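Local coordinates for Xcc1710-like domain-containing protein (Bordetella parapertussis 12822, PDB 3CPK), which is of unknown function, a small single-chain member of the DUF498/DUF598 (Xcc1710-like) family built round a mixed beta-sheet packed against helices, at residues 33-38 and 140-145. Sequence-based numbering, arbitrary orientation.
Sequences IAFAPE and VVVALL
Antiparallel pairing of strands 33-35 and 140-144 in the central mixed sheet brings Ile33 opposite Leu144 and Phe35 opposite Val142, both hydrogen-bonded pairs. Each pair closes a ring of two backbone bonds: Leu144 N reaches Ile33 O at 2.9 Å and Val142 N reaches Phe35 O at 3.0 Å, while Ile33 N and Phe35 N donate back to Leu144 O and Val142 O. Between them the non-hydrogen-bonded pair Ala34 and Ala143 brings its CA atoms to 4.2 Å, where small methyls suit the close approach.

On the face bearing Ile33, Phe35, Val142 and Leu144, the Phe35 and Val142 side chains rise side by side, the ring leaning toward strand 140-144. Phe35 CG sits between the backbone N and the carbonyl carbon (chi1 61°), and Val142 CG1 lies over one ring face, 3.6 Å from the centroid, offset toward the rim and nearest CZ, in a CH-pi contact. The beta-branched valine supplies this methyl close to its backbone. Leu144 CD1 approaches Phe35 CE2 obliquely at 4.1 Å. Beyond the ladder Pro37, without an N-H to donate, brings CD within 3.0 Å of Val140 O, and its CG meets Val140 CG1, the side chains crossing at about a right angle.

Tyr130 of helix 123-135 meets the Phe35 ring edge-to-face and touches Val142, while Val24 of strand 21-24 packs on Ile33 and Phe35. Within the sheet, strand 42-43 flanks 33-35, and the parallel strand 91-95 flanks 140-144.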
ATOM      1  N   ILE A  33       7.405   0.732  -0.757  1.00 30.80           N
ATOM      2  CA  ILE A  33       7.020   1.624   0.323  1.00 28.41           C
ATOM      3  C   ILE A  33       5.622   1.287   0.842  1.00 29.83           C
ATOM      4  O   ILE A  33       4.885   0.501   0.248  1.00 30.98           O
ATOM      5  CB  ILE A  33       7.032   3.105  -0.144  1.00 24.02           C
ATOM      6  CG1 ILE A  33       6.119   3.270  -1.363  1.00 23.44           C
ATOM      7  CG2 ILE A  33       8.457   3.531  -0.483  1.00 20.94           C
ATOM      8  CD1 ILE A  33       6.040   4.683  -1.899  1.00 19.51           C
ATOM      9  N   ALA A  34       5.276   1.885   1.971  1.00 29.76           N
ATOM     10  CA  ALA A  34       3.971   1.684   2.580  1.00 31.10           C
ATOM     11  C   ALA A  34       3.644   2.990   3.281  1.00 30.57           C
ATOM     12  O   ALA A  34       4.544   3.707   3.720  1.00 32.01           O
ATOM     13  CB  ALA A  34       4.014   0.529   3.575  1.00 30.43           C
ATOM     14  N   PHE A  35       2.363   3.323   3.365  1.00 31.04           N
ATOM     15  CA  PHE A  35       1.982   4.561   4.016  1.00 30.35           C
ATOM     16  C   PHE A  35       0.487   4.723   4.082  1.00 28.96           C
ATOM     17  O   PHE A  35      -0.264   4.082   3.351  1.00 28.88           O
ATOM     18  CB  PHE A  35       2.614   5.773   3.294  1.00 29.63           C
ATOM     19  CG  PHE A  35       2.196   5.921   1.852  1.00 29.89           C
ATOM     20  CD1 PHE A  35       1.092   6.698   1.510  1.00 27.22           C
ATOM     21  CD2 PHE A  35       2.898   5.264   0.838  1.00 30.95           C
ATOM     22  CE1 PHE A  35       0.688   6.830   0.188  1.00 24.48           C
ATOM     23  CE2 PHE A  35       2.507   5.384  -0.495  1.00 32.19           C
ATOM     24  CZ  PHE A  35       1.395   6.169  -0.824  1.00 24.44           C
ATOM     25  N   ALA A  36       0.080   5.594   4.993  1.00 31.05           N
ATOM     26  CA  ALA A  36      -1.310   5.927   5.227  1.00 31.74           C
ATOM     27  C   ALA A  36      -1.437   7.383   4.809  1.00 31.46           C
ATOM     28  O   ALA A  36      -0.453   8.003   4.407  1.00 32.32           O
ATOM     29  CB  ALA A  36      -1.635   5.766   6.699  1.00 32.51           C
ATOM     30  N   PRO A  37      -2.651   7.946   4.867  1.00 31.52           N
ATOM     31  CA  PRO A  37      -2.821   9.349   4.477  1.00 31.30           C
ATOM     32  C   PRO A  37      -1.974  10.255   5.369  1.00 32.76           C
ATOM     33  O   PRO A  37      -1.339  11.212   4.908  1.00 35.55           O
ATOM     34  CB  PRO A  37      -4.318   9.571   4.671  1.00 30.57           C
ATOM     35  CG  PRO A  37      -4.877   8.232   4.323  1.00 30.13           C
ATOM     36  CD  PRO A  37      -3.955   7.292   5.050  1.00 31.24           C
ATOM     37  N   GLU A  38      -1.975   9.933   6.657  1.00 31.76           N
ATOM     38  CA  GLU A  38      -1.206  10.677   7.627  1.00 36.67           C
ATOM     39  C   GLU A  38       0.037   9.869   7.966  1.00 33.49           C
ATOM     40  O   GLU A  38       0.036   8.650   7.822  1.00 33.49           O
ATOM     41  CB  GLU A  38      -2.055  10.919   8.870  1.00 38.14           C
ATOM     42  CG  GLU A  38      -3.327  11.703   8.575  1.00 47.25           C
ATOM     43  CD  GLU A  38      -4.046  12.153   9.830  1.00 47.73           C
ATOM     44  OE1 GLU A  38      -3.370  12.708  10.724  1.00 55.39           O
ATOM     45  OE2 GLU A  38      -5.282  11.964   9.916  1.00 61.70           O
ATOM     46  N   VAL A 140      -7.423   4.211   4.921  1.00 41.42           N
ATOM     47  CA  VAL A 140      -6.690   3.324   4.035  1.00 40.43           C
ATOM     48  C   VAL A 140      -5.162   3.348   4.139  1.00 40.98           C
ATOM     49  O   VAL A 140      -4.566   4.393   4.371  1.00 42.91           O
ATOM     50  CB  VAL A 140      -7.075   3.665   2.578  1.00 40.78           C
ATOM     51  CG1 VAL A 140      -6.597   5.080   2.245  1.00 36.77           C
ATOM     52  CG2 VAL A 140      -6.486   2.639   1.611  1.00 41.30           C
ATOM     53  N   VAL A 141      -4.539   2.184   3.975  1.00 39.58           N
ATOM     54  CA  VAL A 141      -3.077   2.078   3.971  1.00 35.34           C
ATOM     55  C   VAL A 141      -2.741   1.428   2.637  1.00 32.75           C
ATOM     56  O   VAL A 141      -3.528   0.640   2.112  1.00 31.18           O
ATOM     57  CB  VAL A 141      -2.503   1.136   5.074  1.00 33.61           C
ATOM     58  CG1 VAL A 141      -0.993   1.066   4.941  1.00 32.39           C
ATOM     59  CG2 VAL A 141      -2.864   1.627   6.451  1.00 37.20           C
ATOM     60  N   VAL A 142      -1.589   1.760   2.080  1.00 30.87           N
ATOM     61  CA  VAL A 142      -1.183   1.150   0.832  1.00 30.04           C
ATOM     62  C   VAL A 142       0.280   0.707   0.889  1.00 32.29           C
ATOM     63  O   VAL A 142       1.136   1.395   1.433  1.00 32.15           O
ATOM     64  CB  VAL A 142      -1.383   2.104  -0.371  1.00 30.45           C
ATOM     65  CG1 VAL A 142      -0.440   3.299  -0.264  1.00 31.10           C
ATOM     66  CG2 VAL A 142      -1.151   1.349  -1.678  1.00 26.35           C
ATOM     67  N   ALA A 143       0.530  -0.474   0.333  1.00 35.15           N
ATOM     68  CA  ALA A 143       1.858  -1.070   0.248  1.00 33.29           C
ATOM     69  C   ALA A 143       2.082  -1.277  -1.248  1.00 33.36           C
ATOM     70  O   ALA A 143       1.243  -1.880  -1.917  1.00 33.14           O
ATOM     71  CB  ALA A 143       1.879  -2.401   0.977  1.00 32.52           C
ATOM     72  N   LEU A 144       3.209  -0.786  -1.763  1.00 34.13           N
ATOM     73  CA  LEU A 144       3.521  -0.871  -3.190  1.00 33.37           C
ATOM     74  C   LEU A 144       4.930  -1.333  -3.552  1.00 35.19           C
ATOM     75  O   LEU A 144       5.920  -0.810  -3.029  1.00 34.88           O
ATOM     76  CB  LEU A 144       3.335   0.498  -3.842  1.00 30.74           C
ATOM     77  CG  LEU A 144       2.080   1.327  -3.575  1.00 34.10           C
ATOM     78  CD1 LEU A 144       2.454   2.805  -3.655  1.00 34.46           C
ATOM     79  CD2 LEU A 144       0.977   0.977  -4.564  1.00 34.42           C
ATOM     80  N   LEU A 145       5.002  -2.292  -4.473  1.00 38.35           N
ATOM     81  CA  LEU A 145       6.262  -2.807  -5.003  1.00 40.25           C
ATOM     82  C   LEU A 145       6.327  -2.081  -6.347  1.00 40.79           C
ATOM     83  O   LEU A 145       5.449  -2.245  -7.178  1.00 38.98           O
ATOM     84  CB  LEU A 145       6.172  -4.320  -5.239  1.00 43.07           C
ATOM     85  CG  LEU A 145       5.908  -5.231  -4.031  1.00 45.93           C
ATOM     86  CD1 LEU A 145       5.281  -6.536  -4.508  1.00 41.56           C
ATOM     87  CD2 LEU A 145       7.209  -5.491  -3.262  1.00 48.91           C
TER